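2S Albumin protein (Dolichos, PDB 6IX1) probably serves as a seed storage albumin built as a hemopexin-type four-bladed beta-propeller, and may bind small ligands as other hemopexin-fold seed proteins do. Local coordinates at residues 136-141 against 151-156; 118-123 against 172-177; 123-128 against 194-199; 104-109 against 144-149. All coordinates share one frame; numbering follows the deposited sequence.

Contact 1: residues 136-141 against 151-156; sequences NKYGRI and TIRNIT. With SO4 (sulfate ion), chain E.
Strands 137-141 and 151-154 are antiparallel neighbours at the outer side of one blade of a hemopexin-type propeller. Backbone bonds set the register. Tyr138 and Arg153 form a hydrogen-bonded pair: Tyr138 N gives to Arg153 O at 2.8 Å, nearly along the C=O axis, and Arg153 N returns a bond to Tyr138 O. Past the strand end, Ile155 N donates to Asn136 O at 2.9 Å, with the donor above the carbonyl plane.

Side-chain bonds flank this ladder. Lys137 bends at chi2 and chi4, which lets NZ bridge two amides, Asn154 OD1 at 2.8 Å and Asn136 OD1. On the face of the sheet that carries Tyr138 and Arg153, these two side chains run side by side, ring and guanidinium 48° apart. Arg153 NH2 donates to Tyr138 OH at 2.8 Å, close to the guanidinium plane. The ring turns its CE1 edge to Asn154 O, and Phe159 meets it edge-to-face.

A sulfate, probably from the crystallisation liquor, collects the polar tips. Its O4 accepts from Tyr138 OH at 2.6 Å and from Arg140 NE at 2.8 Å, with Arg140 NH1 as a third donor. Arg140 NH2 turns instead to Val149 O. A phenylalanine in place of Tyr138 would remove the hydroxyl that accepts from Arg153 NH2 and donates to the sulfate, and would probably leave both less well fixed.

Two like charges, Arg140 NH1 and Arg153 NH2, stand 3.1 Å apart. The chemistry implies a cluster of positive charge, which the sulfate at its edge probably screens.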
loop_
_atom_site.group_PDB
_atom_site.type_symbol
_atom_site.label_atom_id
_atom_site.label_comp_id
_atom_site.label_asym_id
_atom_site.label_seq_id
_atom_site.Cartn_x
_atom_site.Cartn_y
_atom_site.Cartn_z
ATOM N N ASN A 136 -1.290 13.932 7.415
ATOM C CA ASN A 136 0.067 14.431 7.128
ATOM C C ASN A 136 1.111 13.851 8.062
ATOM O O ASN A 136 2.244 14.341 8.096
ATOM C CB ASN A 136 0.096 15.929 7.141
ATOM C CG ASN A 136 0.093 16.583 8.510
ATOM O OD1 ASN A 136 -0.343 15.952 9.456
ATOM N ND2 ASN A 136 0.555 17.839 8.526
ATOM N N LYS A 137 0.775 12.753 8.700
ATOM C CA LYS A 137 1.612 12.105 9.684
ATOM C C LYS A 137 2.069 10.709 9.171
ATOM O O LYS A 137 1.413 10.086 8.338
ATOM C CB LYS A 137 0.896 11.937 11.008
ATOM C CG LYS A 137 0.404 13.201 11.695
ATOM C CD LYS A 137 1.469 14.060 12.261
ATOM C CE LYS A 137 0.939 15.340 12.901
ATOM N NZ LYS A 137 0.854 16.471 11.923
ATOM N N TYR A 138 3.203 10.247 9.699
ATOM C CA TYR A 138 3.676 8.929 9.371
ATOM C C TYR A 138 4.495 8.330 10.504
ATOM O O TYR A 138 5.153 9.082 11.287
ATOM C CB TYR A 138 4.489 8.943 8.074
ATOM C CG TYR A 138 5.969 9.061 8.226
ATOM C CD1 TYR A 138 6.538 10.278 8.561
ATOM C CD2 TYR A 138 6.783 7.962 8.183
ATOM C CE1 TYR A 138 7.909 10.409 8.724
ATOM C CE2 TYR A 138 8.134 8.060 8.314
ATOM C CZ TYR A 138 8.690 9.284 8.610
ATOM O OH TYR A 138 10.021 9.490 8.751
ATOM N N GLY A 139 4.529 7.032 10.570
ATOM C CA GLY A 139 5.456 6.294 11.392
ATOM C C GLY A 139 5.899 5.043 10.770
ATOM O O GLY A 139 5.669 4.828 9.534
ATOM N N ARG A 140 6.621 4.236 11.495
ATOM C CA ARG A 140 7.118 2.956 11.020
ATOM C C ARG A 140 6.850 1.873 12.034
ATOM O O ARG A 140 7.131 2.098 13.227
ATOM C CB ARG A 140 8.619 2.992 10.806
ATOM C CG ARG A 140 9.261 4.158 10.097
ATOM C CD ARG A 140 10.543 4.423 10.807
ATOM N NE ARG A 140 10.921 5.793 10.745
ATOM C CZ ARG A 140 10.869 6.683 11.717
ATOM N NH1 ARG A 140 11.419 7.836 11.458
ATOM N NH2 ARG A 140 10.501 6.408 12.950
ATOM N N ILE A 141 6.384 0.741 11.549
ATOM C CA ILE A 141 6.219 -0.447 12.400
ATOM C C ILE A 141 7.160 -1.532 11.899
ATOM O O ILE A 141 7.271 -1.714 10.702
ATOM C CB ILE A 141 4.752 -0.826 12.514
ATOM C CG1 ILE A 141 4.489 -1.791 13.659
ATOM C CG2 ILE A 141 4.256 -1.329 11.180
ATOM C CD1 ILE A 141 3.136 -1.664 14.226
ATOM N N THR A 151 8.802 7.540 16.497
ATOM C CA THR A 151 7.617 8.341 16.810
ATOM C C THR A 151 6.859 8.630 15.563
ATOM O O THR A 151 7.369 8.351 14.446
ATOM C CB THR A 151 8.013 9.613 17.553
ATOM O OG1 THR A 151 8.647 10.539 16.648
ATOM C CG2 THR A 151 8.826 9.325 18.793
ATOM N N ILE A 152 5.694 9.221 15.719
ATOM C CA ILE A 152 4.824 9.519 14.591
ATOM C C ILE A 152 5.008 11.010 14.305
ATOM O O ILE A 152 4.825 11.876 15.221
ATOM C CB ILE A 152 3.380 9.169 14.901
ATOM C CG1 ILE A 152 3.241 7.705 15.292
ATOM C CG2 ILE A 152 2.518 9.585 13.733
ATOM C CD1 ILE A 152 1.857 7.357 15.863
ATOM N N ARG A 153 5.504 11.381 13.151
ATOM C CA ARG A 153 5.984 12.702 12.746
ATOM C C ARG A 153 5.271 13.193 11.486
ATOM O O ARG A 153 4.470 12.454 10.918
ATOM C CB ARG A 153 7.501 12.705 12.469
ATOM C CG ARG A 153 8.195 12.153 13.700
ATOM C CD ARG A 153 9.702 12.227 13.452
ATOM N NE ARG A 153 10.141 11.435 12.274
ATOM C CZ ARG A 153 11.284 11.587 11.674
ATOM N NH1 ARG A 153 12.147 12.521 12.083
ATOM N NH2 ARG A 153 11.553 10.838 10.634
ATOM N N ASN A 154 5.610 14.394 11.046
ATOM C CA ASN A 154 5.041 14.804 9.767
ATOM C C ASN A 154 5.754 13.974 8.686
ATOM O O ASN A 154 6.948 13.714 8.774
ATOM C CB ASN A 154 5.204 16.303 9.563
ATOM C CG ASN A 154 4.274 17.133 10.401
ATOM O OD1 ASN A 154 3.517 16.660 11.206
ATOM N ND2 ASN A 154 4.313 18.411 10.198
ATOM N N ILE A 155 4.992 13.751 7.619
ATOM C CA ILE A 155 5.596 13.112 6.413
ATOM C C ILE A 155 6.884 13.811 6.009
ATOM O O ILE A 155 7.909 13.148 5.694
ATOM C CB ILE A 155 4.580 13.123 5.282
ATOM C CG1 ILE A 155 3.440 12.158 5.603
ATOM C CG2 ILE A 155 5.255 12.830 3.939
ATOM C CD1 ILE A 155 2.256 12.141 4.664
ATOM N N THR A 156 6.910 15.149 6.035
ATOM C CA THR A 156 8.079 15.852 5.540
ATOM C C THR A 156 9.224 15.878 6.548
ATOM O O THR A 156 10.281 16.388 6.212
ATOM C CB THR A 156 7.709 17.240 5.063
ATOM O OG1 THR A 156 7.070 17.940 6.122
ATOM C CG2 THR A 156 6.867 17.210 3.821
HETATM S S SO4 E . 12.706 7.067 7.747
HETATM O O1 SO4 E . 12.954 5.587 7.955
HETATM O O2 SO4 E . 12.644 6.985 6.286
HETATM O O3 SO4 E . 13.859 7.619 8.244
HETATM O O4 SO4 E . 11.520 7.356 8.453
HETATM O O HOH W 1 8.241 9.138 11.880
HETATM O O HOH W 2 7.184 5.511 14.007
#

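Contact 2: residues 118-123 against 172-177; sequences IDSAFR and DASFAS
Ser174 lays its hydroxyl over the carbonyl of Ala121, where the innermost strands of two successive propeller blades run side by side. The axes of strand segments 120-123 and 173-176 run 3° from parallel, with a closest approach of 5.1 Å. This is the core of a hemopexin-type propeller, where side chains and water join the inner strands.

Ser174 OG sits between its own backbone N and carbonyl carbon (chi1 51°). It donates to Ala121 O at 2.8 Å from almost straight above the carbonyl plane, with a C=O...donor angle of 97°. It also accepts from Ser120 OG, although the place of that hydroxyl is less sure. The edge of the Phe122 ring comes up to the same oxygen, with CD2 3.7 Å from Ser174 OG. An alanine in place of Ser174 would remove the hydroxyl and would probably loosen the polar tie between the two buried strands.

Both strands begin at a classic beta bulge. Asp119 and Ser120 face Phe133, and Asp172 and Ala173 face Phe186. The carboxylates follow the same pattern: Asp119 OD2 accepts from Gly135 N and Asp172 OD2 from Gly188 N. A modelled water lies unusually close to both Asp119 O and Asp172 O, so its bonding is less certain. At the far end a second water accepts from Arg123 N and Ala176 N, while Ala176 CB packs 3.3 Å from Arg123 O.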
loop_
_atom_site.group_PDB
_atom_site.type_symbol
_atom_site.label_atom_id
_atom_site.label_comp_id
_atom_site.label_asym_id
_atom_site.label_seq_id
_atom_site.Cartn_x
_atom_site.Cartn_y
_atom_site.Cartn_z
ATOM N N ILE A 118 -5.702 3.509 8.675
ATOM C CA ILE A 118 -4.417 3.891 8.070
ATOM C C ILE A 118 -4.684 4.305 6.636
ATOM O O ILE A 118 -5.415 3.554 5.943
ATOM C CB ILE A 118 -3.380 2.743 8.252
ATOM C CG1 ILE A 118 -3.335 2.268 9.722
ATOM C CG2 ILE A 118 -2.024 3.193 7.734
ATOM C CD1 ILE A 118 -2.325 1.270 10.014
ATOM N N ASP A 119 -4.058 5.390 6.172
ATOM C CA ASP A 119 -4.307 5.766 4.768
ATOM C C ASP A 119 -3.481 4.912 3.823
ATOM O O ASP A 119 -4.031 4.549 2.758
ATOM C CB ASP A 119 -3.917 7.225 4.543
ATOM C CG ASP A 119 -4.813 8.274 5.204
ATOM O OD1 ASP A 119 -5.957 7.904 5.604
ATOM O OD2 ASP A 119 -4.366 9.409 5.376
ATOM N N SER A 120 -2.236 4.681 4.136
ATOM C CA SER A 120 -1.357 4.041 3.167
ATOM C C SER A 120 -0.176 3.437 3.887
ATOM O O SER A 120 0.072 3.838 5.053
ATOM C CB SER A 120 -0.845 5.020 2.116
ATOM O OG SER A 120 -0.394 4.395 0.962
ATOM N N ALA A 121 0.550 2.553 3.224
ATOM C CA ALA A 121 1.693 1.920 3.813
ATOM C C ALA A 121 2.601 1.353 2.758
ATOM O O ALA A 121 2.072 0.993 1.680
ATOM C CB ALA A 121 1.261 0.823 4.697
ATOM N N PHE A 122 3.874 1.152 3.031
ATOM C CA PHE A 122 4.702 0.418 2.069
ATOM C C PHE A 122 5.845 -0.198 2.803
ATOM O O PHE A 122 6.227 0.317 3.875
ATOM C CB PHE A 122 5.180 1.240 0.877
ATOM C CG PHE A 122 6.167 2.345 1.107
ATOM C CD1 PHE A 122 7.500 2.120 1.146
ATOM C CD2 PHE A 122 5.741 3.651 1.296
ATOM C CE1 PHE A 122 8.376 3.163 1.295
ATOM C CE2 PHE A 122 6.590 4.721 1.396
ATOM C CZ PHE A 122 7.919 4.434 1.459
ATOM N N ARG A 123 6.386 -1.269 2.276
ATOM C CA ARG A 123 7.477 -2.019 2.885
ATOM C C ARG A 123 8.816 -1.340 2.708
ATOM O O ARG A 123 9.206 -0.968 1.599
ATOM C CB ARG A 123 7.457 -3.394 2.228
ATOM C CG ARG A 123 8.482 -4.409 2.755
ATOM C CD ARG A 123 8.227 -4.845 4.150
ATOM N NE ARG A 123 8.991 -5.998 4.508
ATOM C CZ ARG A 123 10.236 -6.026 5.021
ATOM N NH1 ARG A 123 10.823 -4.886 5.381
ATOM N NH2 ARG A 123 10.851 -7.137 5.317
ATOM N N ASP A 172 -2.703 8.403 -0.458
ATOM C CA ASP A 172 -3.863 7.502 -0.579
ATOM C C ASP A 172 -3.452 6.034 -0.729
ATOM O O ASP A 172 -4.223 5.164 -0.344
ATOM C CB ASP A 172 -4.753 7.899 -1.742
ATOM C CG ASP A 172 -5.515 9.185 -1.476
ATOM O OD1 ASP A 172 -5.752 9.536 -0.307
ATOM O OD2 ASP A 172 -5.823 9.859 -2.468
ATOM N N ALA A 173 -2.310 5.757 -1.384
ATOM C CA ALA A 173 -1.903 4.359 -1.590
ATOM C C ALA A 173 -0.415 4.362 -1.895
ATOM O O ALA A 173 0.118 5.410 -2.346
ATOM C CB ALA A 173 -2.681 3.690 -2.736
ATOM N N SER A 174 0.246 3.240 -1.722
ATOM C CA SER A 174 1.686 3.175 -1.996
ATOM C C SER A 174 2.081 1.710 -2.050
ATOM O O SER A 174 1.463 0.911 -1.408
ATOM C CB SER A 174 2.493 3.915 -0.891
ATOM O OG SER A 174 2.120 3.471 0.441
ATOM N N PHE A 175 3.173 1.480 -2.726
ATOM C CA PHE A 175 3.824 0.165 -2.590
ATOM C C PHE A 175 5.319 0.285 -2.866
ATOM O O PHE A 175 5.783 1.148 -3.618
ATOM C CB PHE A 175 3.170 -0.880 -3.528
ATOM C CG PHE A 175 3.455 -0.741 -4.983
ATOM C CD1 PHE A 175 2.760 0.176 -5.740
ATOM C CD2 PHE A 175 4.386 -1.564 -5.599
ATOM C CE1 PHE A 175 3.005 0.284 -7.112
ATOM C CE2 PHE A 175 4.650 -1.422 -6.959
ATOM C CZ PHE A 175 3.996 -0.499 -7.701
ATOM N N ALA A 176 6.063 -0.612 -2.269
ATOM C CA ALA A 176 7.477 -0.690 -2.539
ATOM C C ALA A 176 7.711 -1.402 -3.880
ATOM O O ALA A 176 7.052 -2.398 -4.170
ATOM C CB ALA A 176 8.115 -1.555 -1.479
ATOM N N SER A 177 8.631 -0.878 -4.654
ATOM C CA SER A 177 8.971 -1.538 -5.933
ATOM C C SER A 177 9.818 -2.777 -5.733
ATOM O O SER A 177 10.502 -2.893 -4.711
ATOM C CB SER A 177 9.733 -0.553 -6.794
ATOM O OG SER A 177 9.996 -1.083 -8.038
HETATM O O HOH W 3 -6.000 4.498 1.342
HETATM O O HOH W 4 4.756 -2.280 -0.110
#

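Contact 3: residues 123-128 against 194-199; sequences RSTKGK and IKFTPG. With SO4 (sulfate ion), chain E.
Gly127 O is held by two N-H groups of one guanidinium. Arg123 NH1 donates to it at 2.8 Å, with the oxygen in the guanidinium plane, and NH2 adds a weak second bond. Arg123 NE goes elsewhere, to Thr68 O just after strand 64-67 of the preceding sheet, so the side chain closes the 123-128 loop and ties it to that sheet.

Ser124 OG fixes the middle of the loop. It points anti to its backbone N and accepts from Lys126 N at 2.9 Å, nearly straight at 169°, an ST turn.

Across to 194-199 the contact is packing. Phe196 presents its ring edge, with CZ 3.7 Å from Thr125 N, and meets the Thr125 side chain tip to tip. Phe122 meets the same ring edge-to-face. Pro198 pushes CG against two hydroxyls, 3.4 Å from Ser124 OG and 3.6 Å from Thr125 OG1. Lys126 slides past it in the opposite direction, its CB 3.6 Å from Pro198 CB. Gly199 N donates at 2.9 Å to O3 of a sulfate, probably from the crystallisation liquor.

The loop between strands 120-123 and 129-134 here meets the loop after strand 190-195, packing between adjacent blades that is consistent with a hemopexin-type beta-propeller.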
loop_
_atom_site.group_PDB
_atom_site.type_symbol
_atom_site.label_atom_id
_atom_site.label_comp_id
_atom_site.label_asym_id
_atom_site.label_seq_id
_atom_site.Cartn_x
_atom_site.Cartn_y
_atom_site.Cartn_z
ATOM N N ARG A 123 6.386 -1.269 2.276
ATOM C CA ARG A 123 7.477 -2.019 2.885
ATOM C C ARG A 123 8.816 -1.340 2.708
ATOM O O ARG A 123 9.206 -0.968 1.599
ATOM C CB ARG A 123 7.457 -3.394 2.228
ATOM C CG ARG A 123 8.482 -4.409 2.755
ATOM C CD ARG A 123 8.227 -4.845 4.150
ATOM N NE ARG A 123 8.991 -5.998 4.508
ATOM C CZ ARG A 123 10.236 -6.026 5.021
ATOM N NH1 ARG A 123 10.823 -4.886 5.381
ATOM N NH2 ARG A 123 10.851 -7.137 5.317
ATOM N N SER A 124 9.509 -1.154 3.821
ATOM C CA SER A 124 10.818 -0.509 3.803
ATOM C C SER A 124 11.873 -1.515 3.382
ATOM O O SER A 124 11.738 -2.752 3.507
ATOM C CB SER A 124 11.128 0.062 5.175
ATOM O OG SER A 124 12.376 0.737 5.211
ATOM N N THR A 125 13.036 -1.062 2.977
ATOM C CA THR A 125 14.213 -1.884 2.898
ATOM C C THR A 125 14.867 -2.056 4.283
ATOM O O THR A 125 15.738 -2.889 4.341
ATOM C CB THR A 125 15.236 -1.222 1.974
ATOM O OG1 THR A 125 15.474 0.095 2.453
ATOM C CG2 THR A 125 14.804 -1.160 0.511
ATOM N N LYS A 126 14.515 -1.256 5.282
ATOM C CA LYS A 126 15.185 -1.333 6.627
ATOM C C LYS A 126 14.498 -2.473 7.439
ATOM O O LYS A 126 13.365 -2.295 7.919
ATOM C CB LYS A 126 15.122 0.012 7.357
ATOM C CG LYS A 126 15.942 0.086 8.649
ATOM C CD LYS A 126 16.253 1.452 9.169
ATOM C CE LYS A 126 15.012 2.275 9.600
ATOM N NZ LYS A 126 15.309 3.626 10.209
ATOM N N GLY A 127 15.224 -3.547 7.688
ATOM C CA GLY A 127 14.774 -4.654 8.507
ATOM C C GLY A 127 13.407 -5.133 8.072
ATOM O O GLY A 127 13.153 -5.403 6.863
ATOM N N LYS A 128 12.482 -5.290 9.040
ATOM C CA LYS A 128 11.067 -5.661 8.865
ATOM C C LYS A 128 10.155 -4.422 8.980
ATOM O O LYS A 128 9.014 -4.577 9.310
ATOM C CB LYS A 128 10.666 -6.803 9.768
ATOM C CG LYS A 128 11.569 -8.003 9.491
ATOM C CD LYS A 128 11.019 -9.351 9.440
ATOM C CE LYS A 128 12.007 -10.308 8.783
ATOM N NZ LYS A 128 13.388 -10.196 9.323
ATOM N N ILE A 194 9.580 7.415 -5.911
ATOM C CA ILE A 194 10.689 7.914 -5.080
ATOM C C ILE A 194 11.721 6.801 -4.938
ATOM O O ILE A 194 11.430 5.651 -4.989
ATOM C CB ILE A 194 10.180 8.410 -3.702
ATOM C CG1 ILE A 194 9.673 7.261 -2.844
ATOM C CG2 ILE A 194 9.187 9.538 -3.885
ATOM C CD1 ILE A 194 9.444 7.724 -1.388
ATOM N N LYS A 195 12.930 7.240 -4.620
ATOM C CA LYS A 195 14.016 6.421 -4.074
ATOM C C LYS A 195 14.099 6.849 -2.603
ATOM O O LYS A 195 14.404 7.973 -2.338
ATOM C CB LYS A 195 15.336 6.662 -4.786
ATOM C CG LYS A 195 16.491 5.811 -4.384
ATOM C CD LYS A 195 17.706 6.095 -5.255
ATOM C CE LYS A 195 18.811 5.099 -4.967
ATOM N NZ LYS A 195 20.160 5.545 -5.371
ATOM N N PHE A 196 13.806 5.942 -1.701
ATOM C CA PHE A 196 13.745 6.275 -0.281
ATOM C C PHE A 196 14.962 5.754 0.431
ATOM O O PHE A 196 15.540 4.744 0.040
ATOM C CB PHE A 196 12.433 5.850 0.385
ATOM C CG PHE A 196 12.201 4.368 0.517
ATOM C CD1 PHE A 196 11.702 3.606 -0.548
ATOM C CD2 PHE A 196 12.549 3.692 1.641
ATOM C CE1 PHE A 196 11.545 2.224 -0.453
ATOM C CE2 PHE A 196 12.354 2.347 1.750
ATOM C CZ PHE A 196 11.906 1.589 0.695
ATOM N N THR A 197 15.286 6.447 1.530
ATOM C CA THR A 197 16.532 6.237 2.293
ATOM C C THR A 197 16.202 6.121 3.778
ATOM O O THR A 197 16.190 7.125 4.518
ATOM C CB THR A 197 17.546 7.339 2.036
ATOM O OG1 THR A 197 17.019 8.602 2.440
ATOM C CG2 THR A 197 17.988 7.378 0.599
ATOM N N PRO A 198 15.971 4.900 4.317
ATOM C CA PRO A 198 15.596 4.787 5.726
ATOM C C PRO A 198 16.694 5.367 6.628
ATOM O O PRO A 198 17.877 5.131 6.443
ATOM C CB PRO A 198 15.385 3.310 5.940
ATOM C CG PRO A 198 14.911 2.911 4.573
ATOM C CD PRO A 198 15.839 3.621 3.607
ATOM N N GLY A 199 16.277 6.170 7.594
ATOM C CA GLY A 199 17.141 6.815 8.579
ATOM C C GLY A 199 17.823 8.070 8.078
ATOM O O GLY A 199 18.582 8.635 8.855
HETATM S S SO4 E . 12.706 7.067 7.747
HETATM O O1 SO4 E . 12.954 5.587 7.955
HETATM O O2 SO4 E . 12.644 6.985 6.286
HETATM O O3 SO4 E . 13.859 7.619 8.244
HETATM O O4 SO4 E . 11.520 7.356 8.453
#

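Contact 4: residues 104-109 against 144-149; sequences EMFPVL and DSKQLV
Lys146 reaches across with an extended chain and hands NZ to Met105 O at 2.8 Å. The donor lies in the carbonyl plane, with a C=O...donor angle of 154°. NZ also donates to a water that bonds back to Glu104 O, so the ammonium holds two carbonyls at the end of helix 102-105, one directly and one through water. Such a charge would probably suit the negative end of the helix dipole.

The methylenes of Lys146 cross the Phe106 side chain at about a right angle, with CG 3.9 Å from Phe106 CD1. Val108 sets CG2 3.3 Å from Lys146 O and 3.8 Å from Leu148 CB. A further water accepts from Val108 N and donates to Lys146 O. Deeper in, Leu109 CD2 touches Leu148 CD1 at 3.9 Å.

A second shell shapes both sides. Ser145 OG accepts from Gln147 N, an ST turn around Lys146, whose phi is positive at 58°. Leu109 N bonds to Phe106 O and closes the 3-10 turn. Met105 CG lies over one face of the Phe106 ring.

Outside, Tyr74 of strand 72-77 meets Met105, Phe106 and Lys146. Phe106 and Val108 rest on Ile141 of strand 137-142, and Leu109 on Leu132 of strand 129-134. The contact thus bridges two consecutive sheets.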
loop_
_atom_site.group_PDB
_atom_site.type_symbol
_atom_site.label_atom_id
_atom_site.label_comp_id
_atom_site.label_asym_id
_atom_site.label_seq_id
_atom_site.Cartn_x
_atom_site.Cartn_y
_atom_site.Cartn_z
ATOM N N GLU A 104 -6.068 -3.880 18.221
ATOM C CA GLU A 104 -5.872 -5.239 18.704
ATOM C C GLU A 104 -4.771 -5.964 17.912
ATOM O O GLU A 104 -3.980 -6.715 18.510
ATOM C CB GLU A 104 -7.167 -5.991 18.661
ATOM C CG GLU A 104 -8.168 -5.581 19.719
ATOM C CD GLU A 104 -9.477 -6.243 19.400
ATOM O OE1 GLU A 104 -9.766 -7.298 19.982
ATOM O OE2 GLU A 104 -10.246 -5.661 18.557
ATOM N N MET A 105 -4.645 -5.715 16.612
ATOM C CA MET A 105 -3.605 -6.347 15.787
ATOM C C MET A 105 -2.223 -5.832 16.209
ATOM O O MET A 105 -1.274 -6.577 16.231
ATOM C CB MET A 105 -3.867 -6.112 14.308
ATOM C CG MET A 105 -2.984 -6.902 13.445
ATOM S SD MET A 105 -3.259 -8.673 13.465
ATOM C CE MET A 105 -4.626 -8.745 12.297
ATOM N N PHE A 106 -2.158 -4.514 16.432
ATOM C CA PHE A 106 -0.897 -3.820 16.728
ATOM C C PHE A 106 -1.137 -2.970 17.952
ATOM O O PHE A 106 -1.406 -1.759 17.839
ATOM C CB PHE A 106 -0.448 -2.944 15.570
ATOM C CG PHE A 106 -0.311 -3.635 14.246
ATOM C CD1 PHE A 106 0.794 -4.420 13.963
ATOM C CD2 PHE A 106 -1.306 -3.522 13.296
ATOM C CE1 PHE A 106 0.860 -5.111 12.749
ATOM C CE2 PHE A 106 -1.188 -4.167 12.049
ATOM C CZ PHE A 106 -0.098 -4.919 11.766
ATOM N N PRO A 107 -1.066 -3.575 19.158
ATOM C CA PRO A 107 -1.310 -2.798 20.385
ATOM C C PRO A 107 -0.517 -1.488 20.542
ATOM O O PRO A 107 -1.051 -0.547 21.179
ATOM C CB PRO A 107 -0.975 -3.813 21.483
ATOM C CG PRO A 107 -1.433 -5.132 20.886
ATOM C CD PRO A 107 -1.012 -5.007 19.429
ATOM N N VAL A 108 0.679 -1.391 19.950
ATOM C CA VAL A 108 1.460 -0.138 20.061
ATOM C C VAL A 108 0.735 1.007 19.376
ATOM O O VAL A 108 1.057 2.182 19.637
ATOM C CB VAL A 108 2.855 -0.245 19.445
ATOM C CG1 VAL A 108 3.739 -1.146 20.276
ATOM C CG2 VAL A 108 2.854 -0.558 17.966
ATOM N N LEU A 109 -0.196 0.680 18.500
ATOM C CA LEU A 109 -0.951 1.707 17.743
ATOM C C LEU A 109 -2.233 2.117 18.481
ATOM O O LEU A 109 -2.875 3.057 18.037
ATOM C CB LEU A 109 -1.262 1.206 16.299
ATOM C CG LEU A 109 -0.054 0.862 15.427
ATOM C CD1 LEU A 109 -0.526 0.506 14.000
ATOM C CD2 LEU A 109 0.939 1.950 15.408
ATOM N N ASP A 144 7.239 -7.802 12.479
ATOM C CA ASP A 144 7.452 -9.096 13.151
ATOM C C ASP A 144 7.429 -8.946 14.648
ATOM O O ASP A 144 6.837 -9.737 15.299
ATOM C CB ASP A 144 8.764 -9.718 12.690
ATOM C CG ASP A 144 10.046 -8.937 12.860
ATOM O OD1 ASP A 144 9.959 -7.697 13.076
ATOM O OD2 ASP A 144 11.096 -9.569 12.750
ATOM N N SER A 145 8.025 -7.910 15.178
ATOM C CA SER A 145 7.935 -7.615 16.627
ATOM C C SER A 145 6.719 -6.764 16.956
ATOM O O SER A 145 6.365 -6.716 18.152
ATOM C CB SER A 145 9.100 -6.806 17.072
ATOM O OG SER A 145 9.157 -5.556 16.376
ATOM N N LYS A 146 6.072 -6.194 15.970
ATOM C CA LYS A 146 4.966 -5.235 16.153
ATOM C C LYS A 146 5.352 -4.010 16.970
ATOM O O LYS A 146 4.467 -3.367 17.509
ATOM C CB LYS A 146 3.690 -5.940 16.616
ATOM C CG LYS A 146 3.154 -7.002 15.640
ATOM C CD LYS A 146 1.927 -7.635 16.219
ATOM C CE LYS A 146 1.226 -8.515 15.199
ATOM N NZ LYS A 146 0.019 -9.070 15.809
ATOM N N GLN A 147 6.607 -3.676 17.002
ATOM C CA GLN A 147 7.097 -2.458 17.654
ATOM C C GLN A 147 6.914 -1.271 16.734
ATOM O O GLN A 147 7.208 -1.398 15.611
ATOM C CB GLN A 147 8.582 -2.512 18.031
ATOM C CG GLN A 147 8.908 -3.547 19.120
ATOM C CD GLN A 147 10.391 -3.479 19.414
ATOM O OE1 GLN A 147 10.943 -2.383 19.524
ATOM N NE2 GLN A 147 11.047 -4.602 19.648
ATOM N N LEU A 148 6.465 -0.165 17.316
ATOM C CA LEU A 148 6.490 1.107 16.621
ATOM C C LEU A 148 7.976 1.484 16.723
ATOM O O LEU A 148 8.529 1.524 17.843
ATOM C CB LEU A 148 5.512 2.092 17.296
ATOM C CG LEU A 148 5.400 3.441 16.656
ATOM C CD1 LEU A 148 4.626 3.360 15.364
ATOM C CD2 LEU A 148 4.782 4.371 17.643
ATOM N N VAL A 149 8.594 1.822 15.644
ATOM C CA VAL A 149 9.971 2.280 15.529
ATOM C C VAL A 149 9.935 3.809 15.599
ATOM O O VAL A 149 9.567 4.436 14.575
ATOM C CB VAL A 149 10.606 1.727 14.273
ATOM C CG1 VAL A 149 12.013 2.157 14.139
ATOM C CG2 VAL A 149 10.557 0.239 14.308
HETATM O O HOH W 5 -1.906 -8.780 18.159
HETATM O O HOH W 6 2.001 -3.763 18.653
#

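In the fold
All four contacts reach the sheet of strands 120-123, 129-134, 137-142, 148-149 and 151-154, or its loops. Contact 2 lies on its inner edge, its centre about 3 Å from the centre of the chain and about 13 Å from that of contact 1. Contact 1 falls between the two segments of contact 2 in the sequence. Contacts 2, 3 and 4 cross one another along the chain, as do 1 and 4. Contacts 1 and 4 touch where Arg140 NH2 meets Val149 O; contacts 1 and 3 touch one sulfate. Contacts 2 and 3 share Arg123 and join this blade to the next, contact 4 joins it to the preceding one, and contact 1 holds its outer strands together.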